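Local coordinates for transaminase (Bacillus megaterium, PDB 5G0A), which transfers amino groups between amines and carbonyl compounds with S selectivity, using pyridoxal-5'-phosphate as its cofactor, at residues G113-V118 with A309-K314; R144-H149 with T159-Y164; G170-S175 with G411-Q416; Q420-K425 with D466-G471. All coordinates share one frame; numbering follows the deposited sequence.

Interaction 1: residues G113-V118 with A309-K314; sequences GKVRFV and AVLVSK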
loop_
_atom_site.group_PDB
_atom_site.type_symbol
_atom_site.label_atom_id
_atom_site.label_comp_id
_atom_site.label_asym_id
_atom_site.label_seq_id
_atom_site.Cartn_x
_atom_site.Cartn_y
_atom_site.Cartn_z
ATOM N N GLY B 113 25.448 -20.670 -1.695
ATOM C CA GLY B 113 24.817 -21.557 -2.661
ATOM C C GLY B 113 24.974 -21.123 -4.106
ATOM O O GLY B 113 25.695 -21.762 -4.891
ATOM N N LYS B 114 24.253 -20.056 -4.481
ATOM C CA LYS B 114 24.254 -19.590 -5.861
ATOM C C LYS B 114 24.238 -18.050 -5.948
ATOM O O LYS B 114 23.778 -17.381 -5.049
ATOM C CB LYS B 114 23.033 -20.136 -6.607
ATOM C CG LYS B 114 23.141 -21.589 -7.053
ATOM C CD LYS B 114 21.991 -21.939 -7.975
ATOM C CE LYS B 114 22.277 -23.183 -8.816
ATOM N NZ LYS B 114 21.232 -23.273 -9.877
ATOM N N VAL B 115 24.762 -17.528 -7.053
ATOM C CA VAL B 115 24.815 -16.095 -7.337
ATOM C C VAL B 115 23.868 -15.746 -8.506
ATOM O O VAL B 115 23.704 -16.534 -9.486
ATOM C CB VAL B 115 26.266 -15.656 -7.729
ATOM C CG1 VAL B 115 26.326 -14.183 -8.117
ATOM C CG2 VAL B 115 27.274 -15.937 -6.621
ATOM N N ARG B 116 23.267 -14.560 -8.423
ATOM C CA ARG B 116 22.642 -13.923 -9.599
ATOM C C ARG B 116 23.337 -12.601 -9.796
ATOM O O ARG B 116 23.343 -11.768 -8.884
ATOM C CB ARG B 116 21.137 -13.673 -9.422
ATOM C CG ARG B 116 20.546 -12.771 -10.532
ATOM C CD ARG B 116 19.080 -13.102 -10.820
ATOM N NE ARG B 116 18.470 -12.167 -11.796
ATOM C CZ ARG B 116 18.561 -12.290 -13.116
ATOM N NH1 ARG B 116 19.280 -13.278 -13.654
ATOM N NH2 ARG B 116 17.961 -11.396 -13.889
ATOM N N PHE B 117 23.932 -12.404 -10.974
ATOM C CA PHE B 117 24.555 -11.115 -11.266
ATOM C C PHE B 117 23.544 -10.156 -11.874
ATOM O O PHE B 117 22.724 -10.550 -12.717
ATOM C CB PHE B 117 25.729 -11.304 -12.234
ATOM C CG PHE B 117 26.898 -12.015 -11.613
ATOM C CD1 PHE B 117 27.722 -11.337 -10.733
ATOM C CD2 PHE B 117 27.170 -13.358 -11.921
ATOM C CE1 PHE B 117 28.822 -11.966 -10.143
ATOM C CE2 PHE B 117 28.254 -14.006 -11.337
ATOM C CZ PHE B 117 29.082 -13.304 -10.452
ATOM N N VAL B 118 23.654 -8.905 -11.454
ATOM C CA VAL B 118 22.894 -7.791 -12.012
ATOM C C VAL B 118 23.846 -6.630 -12.272
ATOM O O VAL B 118 25.065 -6.818 -12.274
ATOM C CB VAL B 118 21.708 -7.402 -11.078
ATOM C CG1 VAL B 118 20.617 -8.481 -11.124
ATOM C CG2 VAL B 118 22.183 -7.192 -9.632
ATOM N N ALA B 309 25.500 -8.065 -7.514
ATOM C CA ALA B 309 25.195 -9.480 -7.411
ATOM C C ALA B 309 24.473 -9.769 -6.124
ATOM O O ALA B 309 24.679 -9.077 -5.120
ATOM C CB ALA B 309 26.476 -10.318 -7.431
ATOM N N VAL B 310 23.734 -10.870 -6.148
ATOM C CA VAL B 310 23.195 -11.416 -4.905
ATOM C C VAL B 310 23.693 -12.847 -4.756
ATOM O O VAL B 310 23.760 -13.592 -5.734
ATOM C CB VAL B 310 21.634 -11.293 -4.875
ATOM C CG1 VAL B 310 21.006 -12.051 -6.041
ATOM C CG2 VAL B 310 21.097 -11.825 -3.546
ATOM N N LEU B 311 24.067 -13.220 -3.533
ATOM C CA LEU B 311 24.505 -14.582 -3.235
ATOM C C LEU B 311 23.551 -15.118 -2.166
ATOM O O LEU B 311 23.362 -14.480 -1.135
ATOM C CB LEU B 311 25.931 -14.581 -2.696
ATOM C CG LEU B 311 26.450 -15.915 -2.099
ATOM C CD1 LEU B 311 26.497 -17.002 -3.170
ATOM C CD2 LEU B 311 27.824 -15.667 -1.459
ATOM N N VAL B 312 22.937 -16.250 -2.469
ATOM C CA VAL B 312 21.964 -16.855 -1.563
ATOM C C VAL B 312 22.510 -18.185 -1.050
ATOM O O VAL B 312 23.351 -18.819 -1.708
ATOM C CB VAL B 312 20.592 -17.115 -2.243
ATOM C CG1 VAL B 312 20.029 -15.832 -2.879
ATOM C CG2 VAL B 312 20.665 -18.243 -3.287
ATOM N N SER B 313 22.014 -18.590 0.115
ATOM C CA SER B 313 22.429 -19.859 0.771
ATOM C C SER B 313 22.105 -21.098 -0.057
ATOM O O SER B 313 21.273 -21.063 -0.962
ATOM C CB SER B 313 21.764 -19.968 2.154
ATOM O OG SER B 313 20.362 -20.140 2.000
ATOM N N LYS B 314 22.737 -22.219 0.283
ATOM C CA LYS B 314 22.437 -23.476 -0.370
ATOM C C LYS B 314 20.952 -23.830 -0.260
ATOM O O LYS B 314 20.363 -24.328 -1.212
ATOM C CB LYS B 314 23.285 -24.592 0.252
ATOM C CG LYS B 314 24.762 -24.421 -0.039
ATOM C CD LYS B 314 25.570 -25.620 0.448
ATOM C CE LYS B 314 26.968 -25.592 -0.144
ATOM N NZ LYS B 314 27.843 -24.579 0.481
#
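Strands 113-118 and 309-313 run antiparallel, their axes 4.7 Å apart at closest and their directions 166° apart, with Lys-114 facing Val-312 and Arg-116 facing Val-310 as hydrogen-bonded pairs. Val-312 N donates to Lys-114 O at 2.9 Å in a nearly straight bond, and between Arg-116 and Val-310 each N-H meets the other's carbonyl. The regular alternation breaks at the start of 113-118, where Gly-113 N and Lys-114 N both donate to Val-312 O, a classic beta bulge. A side chain on Gly-113 would run into the carbonyls of Val-312 and Ser-313. On one face of the sheet Val-115, Phe-117, Ala-309 and Leu-311 form an apolar patch. Val-115 places CG1 anti to its backbone N (chi1 176°); that methyl lies over the centre of the Phe-117 ring, 3.6 Å above its plane, and also meets Ala-309 CB at 3.9 Å. Its other methyl, CG2, touches Leu-311 CD1 at 3.7 Å, while Phe-117 CD1 reaches Ala-309 CB at the same separation. Helix 92-105 packs on this face through Ile-102 and Ala-97. On the other face Arg-116 CB rests 3.8 Å from Val-310 CG1, and its extended chain carries the guanidinium away to a salt bridge with Asp-87. Lys-114 likewise sends its ammonium to Asp-321, with further carbonyl partners on the second subunit. The hydrogen-bonded pairs thus satisfy each other's backbone groups, while Val-115 and Leu-311 bond outward, to the second subunit and strand 293-296; one face is apolar, the other mixes two valines with cationic chains whose mates lie beyond the pair.

Interaction 2: residues R144-H149 with T159-Y164; sequences REHDYH and TRLRSY. With PLP (pyridoxal-5'-phosphate), chain K.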
loop_
_atom_site.group_PDB
_atom_site.type_symbol
_atom_site.label_atom_id
_atom_site.label_comp_id
_atom_site.label_asym_id
_atom_site.label_seq_id
_atom_site.Cartn_x
_atom_site.Cartn_y
_atom_site.Cartn_z
ATOM N N ARG B 144 16.530 -0.998 9.408
ATOM C CA ARG B 144 16.834 -0.159 10.578
ATOM C C ARG B 144 16.851 1.315 10.215
ATOM O O ARG B 144 17.227 1.682 9.106
ATOM C CB ARG B 144 18.188 -0.528 11.229
ATOM C CG ARG B 144 18.264 -1.952 11.800
ATOM C CD ARG B 144 18.741 -2.982 10.766
ATOM N NE ARG B 144 19.927 -2.490 10.043
ATOM C CZ ARG B 144 21.164 -2.461 10.539
ATOM N NH1 ARG B 144 21.416 -2.922 11.772
ATOM N NH2 ARG B 144 22.161 -1.957 9.809
ATOM N N GLU B 145 16.495 2.155 11.183
ATOM C CA GLU B 145 16.713 3.598 11.087
ATOM C C GLU B 145 18.143 3.872 10.595
ATOM O O GLU B 145 19.084 3.254 11.083
ATOM C CB GLU B 145 16.493 4.285 12.452
ATOM C CG GLU B 145 16.445 5.806 12.302
ATOM C CD GLU B 145 16.501 6.604 13.598
ATOM O OE1 GLU B 145 16.944 6.076 14.640
ATOM O OE2 GLU B 145 16.097 7.786 13.560
ATOM N N HIS B 146 18.258 4.794 9.640
ATOM C CA HIS B 146 19.513 5.236 9.012
ATOM C C HIS B 146 20.169 4.257 8.037
ATOM O O HIS B 146 21.253 4.565 7.516
ATOM C CB HIS B 146 20.562 5.701 10.041
ATOM C CG HIS B 146 20.031 6.645 11.077
ATOM N ND1 HIS B 146 19.205 7.704 10.773
ATOM C CD2 HIS B 146 20.235 6.699 12.414
ATOM C CE1 HIS B 146 18.917 8.368 11.883
ATOM N NE2 HIS B 146 19.528 7.778 12.890
ATOM N N ASP B 147 19.534 3.116 7.758
ATOM C CA ASP B 147 20.091 2.201 6.759
ATOM C C ASP B 147 19.956 2.835 5.384
ATOM O O ASP B 147 18.961 3.496 5.093
ATOM C CB ASP B 147 19.352 0.856 6.715
ATOM C CG ASP B 147 19.928 -0.177 7.658
ATOM O OD1 ASP B 147 20.737 0.179 8.537
ATOM O OD2 ASP B 147 19.602 -1.372 7.480
ATOM N N TYR B 148 20.960 2.580 4.553
ATOM C CA TYR B 148 20.895 2.875 3.118
ATOM C C TYR B 148 21.077 1.561 2.365
ATOM O O TYR B 148 22.071 0.849 2.581
ATOM C CB TYR B 148 21.958 3.902 2.712
ATOM C CG TYR B 148 21.804 4.267 1.238
ATOM C CD1 TYR B 148 20.802 5.162 0.839
ATOM C CD2 TYR B 148 22.591 3.664 0.254
ATOM C CE1 TYR B 148 20.593 5.462 -0.503
ATOM C CE2 TYR B 148 22.412 3.980 -1.108
ATOM C CZ TYR B 148 21.401 4.875 -1.467
ATOM O OH TYR B 148 21.179 5.204 -2.790
ATOM N N HIS B 149 20.108 1.222 1.513
ATOM C CA HIS B 149 20.167 -0.003 0.748
ATOM C C HIS B 149 19.951 0.258 -0.742
ATOM O O HIS B 149 19.730 -0.672 -1.501
ATOM C CB HIS B 149 19.158 -1.053 1.283
ATOM C CG HIS B 149 19.469 -1.512 2.674
ATOM N ND1 HIS B 149 20.608 -2.233 2.976
ATOM C CD2 HIS B 149 18.801 -1.350 3.847
ATOM C CE1 HIS B 149 20.638 -2.475 4.279
ATOM N NE2 HIS B 149 19.548 -1.959 4.827
ATOM N N THR B 159 15.381 1.699 2.756
ATOM C CA THR B 159 16.297 2.786 3.053
ATOM C C THR B 159 15.579 3.757 3.976
ATOM O O THR B 159 14.545 4.330 3.613
ATOM C CB THR B 159 16.729 3.481 1.751
ATOM O OG1 THR B 159 17.614 2.600 1.044
ATOM C CG2 THR B 159 17.459 4.776 2.050
ATOM N N ARG B 160 16.094 3.890 5.192
ATOM C CA ARG B 160 15.517 4.818 6.174
ATOM C C ARG B 160 16.531 5.910 6.534
ATOM O O ARG B 160 16.681 6.312 7.682
ATOM C CB ARG B 160 15.013 4.061 7.414
ATOM C CG ARG B 160 13.899 3.060 7.153
ATOM C CD ARG B 160 12.687 3.674 6.464
ATOM N NE ARG B 160 12.426 5.040 6.905
ATOM C CZ ARG B 160 11.727 5.945 6.218
ATOM N NH1 ARG B 160 11.163 5.632 5.057
ATOM N NH2 ARG B 160 11.590 7.175 6.693
ATOM N N LEU B 161 17.231 6.381 5.512
ATOM C CA LEU B 161 18.160 7.490 5.664
ATOM C C LEU B 161 17.477 8.664 4.991
ATOM O O LEU B 161 17.375 8.698 3.775
ATOM C CB LEU B 161 19.503 7.154 4.988
ATOM C CG LEU B 161 20.641 8.151 5.236
ATOM C CD1 LEU B 161 20.974 8.219 6.715
ATOM C CD2 LEU B 161 21.863 7.757 4.424
ATOM N N ARG B 162 16.985 9.608 5.802
ATOM C CA ARG B 162 16.049 10.654 5.360
ATOM C C ARG B 162 16.542 11.475 4.170
ATOM O O ARG B 162 15.759 11.864 3.296
ATOM C CB ARG B 162 15.778 11.604 6.532
ATOM C CG ARG B 162 14.631 12.561 6.313
ATOM C CD ARG B 162 14.410 13.379 7.571
ATOM N NE ARG B 162 13.360 14.374 7.381
ATOM C CZ ARG B 162 13.278 15.511 8.066
ATOM N NH1 ARG B 162 14.219 15.823 8.964
ATOM N NH2 ARG B 162 12.264 16.348 7.838
ATOM N N SER B 163 17.849 11.718 4.151
ATOM C CA SER B 163 18.483 12.614 3.199
ATOM C C SER B 163 18.879 11.942 1.890
ATOM O O SER B 163 19.460 12.582 1.017
ATOM C CB SER B 163 19.740 13.241 3.835
ATOM O OG SER B 163 20.605 12.247 4.383
ATOM N N TYR B 164 18.557 10.661 1.746
ATOM C CA TYR B 164 18.978 9.924 0.568
ATOM C C TYR B 164 17.850 9.129 -0.079
ATOM O O TYR B 164 18.095 8.091 -0.689
ATOM C CB TYR B 164 20.192 9.036 0.910
ATOM C CG TYR B 164 21.474 9.833 0.903
ATOM C CD1 TYR B 164 22.194 10.007 -0.281
ATOM C CD2 TYR B 164 21.944 10.447 2.062
ATOM C CE1 TYR B 164 23.358 10.757 -0.302
ATOM C CE2 TYR B 164 23.116 11.192 2.047
ATOM C CZ TYR B 164 23.805 11.348 0.862
ATOM O OH TYR B 164 24.964 12.088 0.821
HETATM N N1 PLP K . 23.535 -0.743 -0.400
HETATM C C2 PLP K . 24.541 -0.106 0.246
HETATM C C2A PLP K . 24.895 -0.497 1.664
HETATM C C3 PLP K . 25.345 0.915 -0.467
HETATM O O3 PLP K . 26.378 1.542 0.113
HETATM C C4 PLP K . 24.994 1.245 -1.857
HETATM C C4A PLP K . 25.825 2.262 -2.639
HETATM C C5 PLP K . 23.840 0.503 -2.420
HETATM C C6 PLP K . 23.160 -0.430 -1.651
HETATM C C5A PLP K . 23.314 0.782 -3.821
HETATM O O4P PLP K . 24.257 0.536 -4.842
HETATM P P PLP K . 24.056 1.321 -6.244
HETATM O O1P PLP K . 25.109 0.639 -7.076
HETATM O O2P PLP K . 22.636 1.120 -6.742
HETATM O O3P PLP K . 24.361 2.765 -5.947
HETATM O O HOH W 1 17.898 9.285 8.572
HETATM O O HOH W 2 19.833 7.868 -3.339
#
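His-146 and Tyr-148 meet Leu-161 and Thr-159 in a buried loop-to-loop contact at the cofactor pocket, closing the excursion that follows strand 140-144. His-146 N donates to Arg-160 O from above the carbonyl plane, and Arg-160 N returns a bond to Asp-147 O. Thr-159 OG1 accepts from His-149 N at 2.9 Å in a fairly straight bond (166°). Tyr-148 and Thr-159 lie side by side, CD1 3.6 Å from CG2, and Tyr-164 CB touches Tyr-148 CE1 at 3.9 Å. The opposite edge of the tyrosine faces the pyridoxal ring, CE2 standing 3.8 Å from PLP C4, while a water joins its OH to Tyr-164 O. An alanine in place of Tyr-148 would probably open a gap beside the cofactor and leave that water without one of its holders. Asp-147 OD2 is gripped from opposite faces of its carboxylate by Arg-144 NE, in a salt bridge, and His-149 NE2, 2.7 Å away. His-149 ND1 bonds onward to Asp-269, which probably helps fix the imidazole's rotation. Residues 144-149 lead from strand 140-144 toward helix 153-157, and 159-164 from that helix toward strand 168-169; Glu-145 and Arg-160 touch strand 189-192, Arg-144 and His-149 strand 231-236.

Interaction 3: residues G170-S175 with G411-Q416; sequences GENSES and GMNPNQ
Asn-172 lays its amide against that of Asn-413, the two planes stacked only 21° apart, with Asn-172 OD1 3.5 Å from Asn-413 CG. The same oxygen sits 3.4 Å from Asn-413 CA and beside CD of Pro-414. Two residues on, Glu-174 reaches across Gly-411, its CG 3.6 Å from the glycine carbonyl carbon, and the carboxylate ends against Met-412, OE1 approaching CG at 3.4 Å. Between these two side chains the backbones come together: Gly-411 CA makes a C-H...O contact with Gly-170 O, and Ser-173 N lies 3.0 Å from Gly-411 O. A side chain at Gly-411 would strike Ser-173 O.

The next shell explains the poses. Asn-413 puts CG anti to its backbone N (chi1 -159°), and OD1 accepts from Asn-415 N at 3.2 Å, an Asx turn that pins the amide. Replacing Asn-413 with an alanine would probably strip the Asn-172 amide of its stacking partner and deprive Asn-415 N of its acceptor. Thr-409 OG1 bonds both Glu-174 OE2 and Gly-411 N, tying the carboxylate to the approach of 411-416. Arg-324 of the second subunit donates to Asn-172 OD1 from one loop and to Met-412 O from the other. A single cationic side chain of the partner thus bridges two loops distant in sequence, supplying hydrogen bonding that their own stacked amides and van der Waals fits do not clearly provide.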
loop_
_atom_site.group_PDB
_atom_site.type_symbol
_atom_site.label_atom_id
_atom_site.label_comp_id
_atom_site.label_asym_id
_atom_site.label_seq_id
_atom_site.Cartn_x
_atom_site.Cartn_y
_atom_site.Cartn_z
ATOM N N GLY B 170 15.020 22.148 -0.401
ATOM C CA GLY B 170 15.235 23.521 -0.822
ATOM C C GLY B 170 16.698 23.906 -0.811
ATOM O O GLY B 170 17.555 23.163 -0.326
ATOM N N GLU B 171 16.967 25.091 -1.342
ATOM C CA GLU B 171 18.308 25.638 -1.423
ATOM C C GLU B 171 18.531 26.494 -0.180
ATOM O O GLU B 171 18.071 27.628 -0.129
ATOM C CB GLU B 171 18.400 26.487 -2.689
ATOM C CG GLU B 171 19.758 27.067 -3.028
ATOM C CD GLU B 171 19.679 27.960 -4.251
ATOM O OE1 GLU B 171 18.952 28.978 -4.197
ATOM O OE2 GLU B 171 20.312 27.632 -5.274
ATOM N N ASN B 172 19.205 25.931 0.825
ATOM C CA ASN B 172 19.520 26.643 2.081
ATOM C C ASN B 172 18.273 27.064 2.857
ATOM O O ASN B 172 18.225 28.128 3.477
ATOM C CB ASN B 172 20.447 27.838 1.813
ATOM C CG ASN B 172 21.672 27.450 1.003
ATOM O OD1 ASN B 172 22.328 26.447 1.293
ATOM N ND2 ASN B 172 21.981 28.243 -0.024
ATOM N N SER B 173 17.258 26.213 2.791
ATOM C CA SER B 173 16.026 26.385 3.540
ATOM C C SER B 173 15.479 24.999 3.845
ATOM O O SER B 173 15.395 24.156 2.955
ATOM C CB SER B 173 15.015 27.197 2.726
ATOM O OG SER B 173 13.701 27.049 3.241
ATOM N N GLU B 174 15.136 24.758 5.105
ATOM C CA GLU B 174 14.534 23.485 5.502
ATOM C C GLU B 174 13.049 23.673 5.802
ATOM O O GLU B 174 12.572 23.355 6.896
ATOM C CB GLU B 174 15.285 22.862 6.683
ATOM C CG GLU B 174 16.637 22.267 6.308
ATOM C CD GLU B 174 17.161 21.293 7.346
ATOM O OE1 GLU B 174 17.493 21.739 8.465
ATOM O OE2 GLU B 174 17.255 20.082 7.043
ATOM N N SER B 175 12.330 24.202 4.814
ATOM C CA SER B 175 10.899 24.474 4.938
ATOM C C SER B 175 10.129 24.054 3.686
ATOM O O SER B 175 8.935 23.751 3.753
ATOM C CB SER B 175 10.659 25.955 5.237
ATOM O OG SER B 175 11.245 26.322 6.475
ATOM N N GLY B 411 18.587 20.242 2.678
ATOM C CA GLY B 411 18.032 21.597 2.692
ATOM C C GLY B 411 18.909 22.544 3.498
ATOM O O GLY B 411 18.850 23.751 3.312
ATOM N N MET B 412 19.728 21.982 4.384
ATOM C CA MET B 412 20.648 22.754 5.219
ATOM C C MET B 412 21.670 23.511 4.381
ATOM O O MET B 412 22.066 23.062 3.305
ATOM C CB MET B 412 21.416 21.831 6.166
ATOM C CG MET B 412 20.702 21.465 7.449
ATOM S SD MET B 412 21.877 20.794 8.643
ATOM C CE MET B 412 22.685 22.289 9.221
ATOM N N ASN B 413 22.100 24.653 4.904
ATOM C CA ASN B 413 23.218 25.394 4.357
ATOM C C ASN B 413 24.510 24.653 4.698
ATOM O O ASN B 413 24.767 24.366 5.870
ATOM C CB ASN B 413 23.232 26.821 4.932
ATOM C CG ASN B 413 24.021 27.796 4.077
ATOM O OD1 ASN B 413 25.055 27.453 3.501
ATOM N ND2 ASN B 413 23.543 29.033 4.006
ATOM N N PRO B 414 25.319 24.314 3.674
ATOM C CA PRO B 414 26.574 23.600 3.937
ATOM C C PRO B 414 27.605 24.419 4.731
ATOM O O PRO B 414 28.556 23.846 5.269
ATOM C CB PRO B 414 27.101 23.246 2.539
ATOM C CG PRO B 414 26.329 24.088 1.576
ATOM C CD PRO B 414 25.032 24.445 2.233
ATOM N N ASN B 415 27.416 25.733 4.838
ATOM C CA ASN B 415 28.298 26.524 5.709
ATOM C C ASN B 415 28.014 26.326 7.212
ATOM O O ASN B 415 28.707 26.887 8.065
ATOM C CB ASN B 415 28.347 28.009 5.293
ATOM C CG ASN B 415 27.056 28.763 5.576
ATOM O OD1 ASN B 415 26.222 28.340 6.371
ATOM N ND2 ASN B 415 26.902 29.913 4.927
ATOM N N GLN B 416 27.007 25.503 7.513
ATOM C CA GLN B 416 26.646 25.140 8.886
ATOM C C GLN B 416 27.015 23.690 9.223
ATOM O O GLN B 416 26.874 23.267 10.370
ATOM C CB GLN B 416 25.140 25.340 9.111
ATOM C CG GLN B 416 24.674 26.790 9.068
ATOM C CD GLN B 416 23.162 26.937 9.128
ATOM O OE1 GLN B 416 22.454 26.069 9.649
ATOM N NE2 GLN B 416 22.658 28.049 8.602
#

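Interaction 4: residues Q420-K425 with D466-G471; sequences QIIMKK and DYLESG
Ile-421 is the first residue of 420-425 to touch the end of helix 451-468, and it does so with its CG2 methyl. That branch stands anti to the backbone N and meets the Tyr-467 ring at its edge, in the ring plane, 3.9 Å from CE2. The same methyl also lies 4.0 Å from Leu-468 CD1, so a single branch fits between two neighbouring side chains of the other helix. Ile-422 follows with a looser contact, its CD1 4.3 Å from Leu-468 CD2. One turn on from Ile-421, Lys-425 supplies the polar part. Its chain bends at chi2 (-49°) and again at chi3 (-72°), folding over one face of the tyrosine: CG comes 3.6 Å from Tyr-467 CD2, and CE stands 3.8 Å from the ring centroid in a CH-pi contact. The ammonium NZ lies over the same face, 4.3 Å from the centroid and 20° off the normal, a cation-pi interaction. The charge has a second partner in Glu-428, through a salt bridge, which probably steadies it above the ring. Tyr-467 therefore takes an aliphatic methyl at its edge and a cationic chain over its face. Near the end of the other segment Ser-470 OG donates back to Asp-466 O. Deeper in, Ile-422 continues onto Leu-461, Ala-464 and Leu-465 of helix 451-468, and both it and Leu-468 rest on Ile-392, so that both helices pack against strand 387-392 at this point.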
loop_
_atom_site.group_PDB
_atom_site.type_symbol
_atom_site.label_atom_id
_atom_site.label_comp_id
_atom_site.label_asym_id
_atom_site.label_seq_id
_atom_site.Cartn_x
_atom_site.Cartn_y
_atom_site.Cartn_z
ATOM N N GLN B 420 31.224 19.502 5.855
ATOM C CA GLN B 420 31.388 20.340 4.661
ATOM C C GLN B 420 32.534 21.330 4.871
ATOM O O GLN B 420 33.319 21.606 3.954
ATOM C CB GLN B 420 30.095 21.086 4.329
ATOM C CG GLN B 420 28.970 20.203 3.802
ATOM C CD GLN B 420 29.257 19.669 2.415
ATOM O OE1 GLN B 420 29.230 18.463 2.187
ATOM N NE2 GLN B 420 29.551 20.569 1.482
ATOM N N ILE B 421 32.618 21.871 6.085
ATOM C CA ILE B 421 33.700 22.795 6.447
ATOM C C ILE B 421 35.076 22.124 6.375
ATOM O O ILE B 421 36.049 22.713 5.876
ATOM C CB ILE B 421 33.448 23.424 7.843
ATOM C CG1 ILE B 421 32.179 24.299 7.817
ATOM C CG2 ILE B 421 34.677 24.180 8.348
ATOM C CD1 ILE B 421 32.262 25.528 6.930
ATOM N N ILE B 422 35.150 20.889 6.864
ATOM C CA ILE B 422 36.375 20.096 6.813
ATOM C C ILE B 422 36.771 19.814 5.362
ATOM O O ILE B 422 37.937 19.992 4.987
ATOM C CB ILE B 422 36.228 18.797 7.630
ATOM C CG1 ILE B 422 36.272 19.128 9.130
ATOM C CG2 ILE B 422 37.291 17.764 7.257
ATOM C CD1 ILE B 422 35.560 18.126 10.014
ATOM N N MET B 423 35.790 19.408 4.551
ATOM C CA MET B 423 36.038 19.095 3.136
ATOM C C MET B 423 36.609 20.306 2.400
ATOM O O MET B 423 37.613 20.202 1.693
ATOM C CB MET B 423 34.757 18.600 2.450
ATOM C CG MET B 423 34.903 18.309 0.955
ATOM S SD MET B 423 33.352 17.745 0.216
ATOM C CE MET B 423 32.466 19.293 0.069
ATOM N N LYS B 424 35.977 21.459 2.586
ATOM C CA LYS B 424 36.378 22.678 1.881
ATOM C C LYS B 424 37.810 23.079 2.227
ATOM O O LYS B 424 38.566 23.500 1.353
ATOM C CB LYS B 424 35.397 23.816 2.179
ATOM C CG LYS B 424 35.371 24.907 1.124
ATOM C CD LYS B 424 34.477 26.070 1.528
ATOM C CE LYS B 424 34.488 27.151 0.455
ATOM N NZ LYS B 424 34.083 28.488 0.980
ATOM N N LYS B 425 38.193 22.908 3.491
ATOM C CA LYS B 425 39.528 23.288 3.951
ATOM C C LYS B 425 40.598 22.313 3.471
ATOM O O LYS B 425 41.667 22.726 3.011
ATOM C CB LYS B 425 39.563 23.431 5.486
ATOM C CG LYS B 425 38.690 24.549 6.053
ATOM C CD LYS B 425 38.880 25.898 5.362
ATOM C CE LYS B 425 40.210 26.542 5.719
ATOM N NZ LYS B 425 40.344 27.873 5.069
ATOM N N ASP B 466 42.178 22.084 12.686
ATOM C CA ASP B 466 42.710 23.322 13.263
ATOM C C ASP B 466 41.722 24.462 13.040
ATOM O O ASP B 466 41.377 25.183 13.972
ATOM C CB ASP B 466 44.060 23.692 12.637
ATOM C CG ASP B 466 45.245 23.053 13.343
ATOM O OD1 ASP B 466 45.122 22.633 14.518
ATOM O OD2 ASP B 466 46.321 22.988 12.713
ATOM N N TYR B 467 41.261 24.600 11.797
ATOM C CA TYR B 467 40.348 25.660 11.397
ATOM C C TYR B 467 38.960 25.485 12.017
ATOM O O TYR B 467 38.318 26.465 12.384
ATOM C CB TYR B 467 40.254 25.723 9.867
ATOM C CG TYR B 467 39.262 26.734 9.326
ATOM C CD1 TYR B 467 39.635 28.064 9.106
ATOM C CD2 TYR B 467 37.952 26.359 9.026
ATOM C CE1 TYR B 467 38.727 28.991 8.607
ATOM C CE2 TYR B 467 37.036 27.276 8.527
ATOM C CZ TYR B 467 37.426 28.588 8.321
ATOM O OH TYR B 467 36.513 29.498 7.825
ATOM N N LEU B 468 38.501 24.239 12.123
ATOM C CA LEU B 468 37.208 23.955 12.743
ATOM C C LEU B 468 37.142 24.413 14.207
ATOM O O LEU B 468 36.137 24.980 14.631
ATOM C CB LEU B 468 36.865 22.468 12.649
ATOM C CG LEU B 468 35.436 22.102 13.068
ATOM C CD1 LEU B 468 34.448 22.328 11.928
ATOM C CD2 LEU B 468 35.384 20.659 13.542
ATOM N N GLU B 469 38.213 24.167 14.959
ATOM C CA GLU B 469 38.243 24.493 16.391
ATOM C C GLU B 469 38.861 25.864 16.682
ATOM O O GLU B 469 39.051 26.246 17.843
ATOM C CB GLU B 469 38.912 23.375 17.207
ATOM C CG GLU B 469 40.352 23.059 16.834
ATOM C CD GLU B 469 40.752 21.638 17.191
ATOM O OE1 GLU B 469 39.859 20.793 17.422
ATOM O OE2 GLU B 469 41.970 21.362 17.239
ATOM N N SER B 470 39.175 26.588 15.612
ATOM C CA SER B 470 39.520 27.996 15.695
ATOM C C SER B 470 38.294 28.774 15.235
ATOM O O SER B 470 38.052 28.910 14.031
ATOM C CB SER B 470 40.738 28.308 14.822
ATOM O OG SER B 470 41.852 27.523 15.215
ATOM N N GLY B 471 37.521 29.263 16.204
ATOM C CA GLY B 471 36.219 29.894 15.961
ATOM C C GLY B 471 36.210 31.014 14.936
ATOM O O GLY B 471 36.211 32.196 15.293
#

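The four contacts show how chemistry follows place in a fold. Interactions 1 and 2 are buried: the first lies within the seven-stranded sheet, pairing the strand that is outermost within this chain with its neighbour, while the second sits in loops that leave that sheet after strand 140-144, about 24 Å away between centres. Regular backbone pairing dominates one, mixed polar grips beside the cofactor the other. Interactions 3 and 4 are only partly buried; they touch where Pro-414 O packs on Gln-420 CB, the loop of 411-416 leading into helix 418-427. Interaction 3 relies on stacked amides, interaction 4 on helix packing and a cation over a ring. Interactions 1 to 3 all touch the second subunit; interaction 4 meets no other chain.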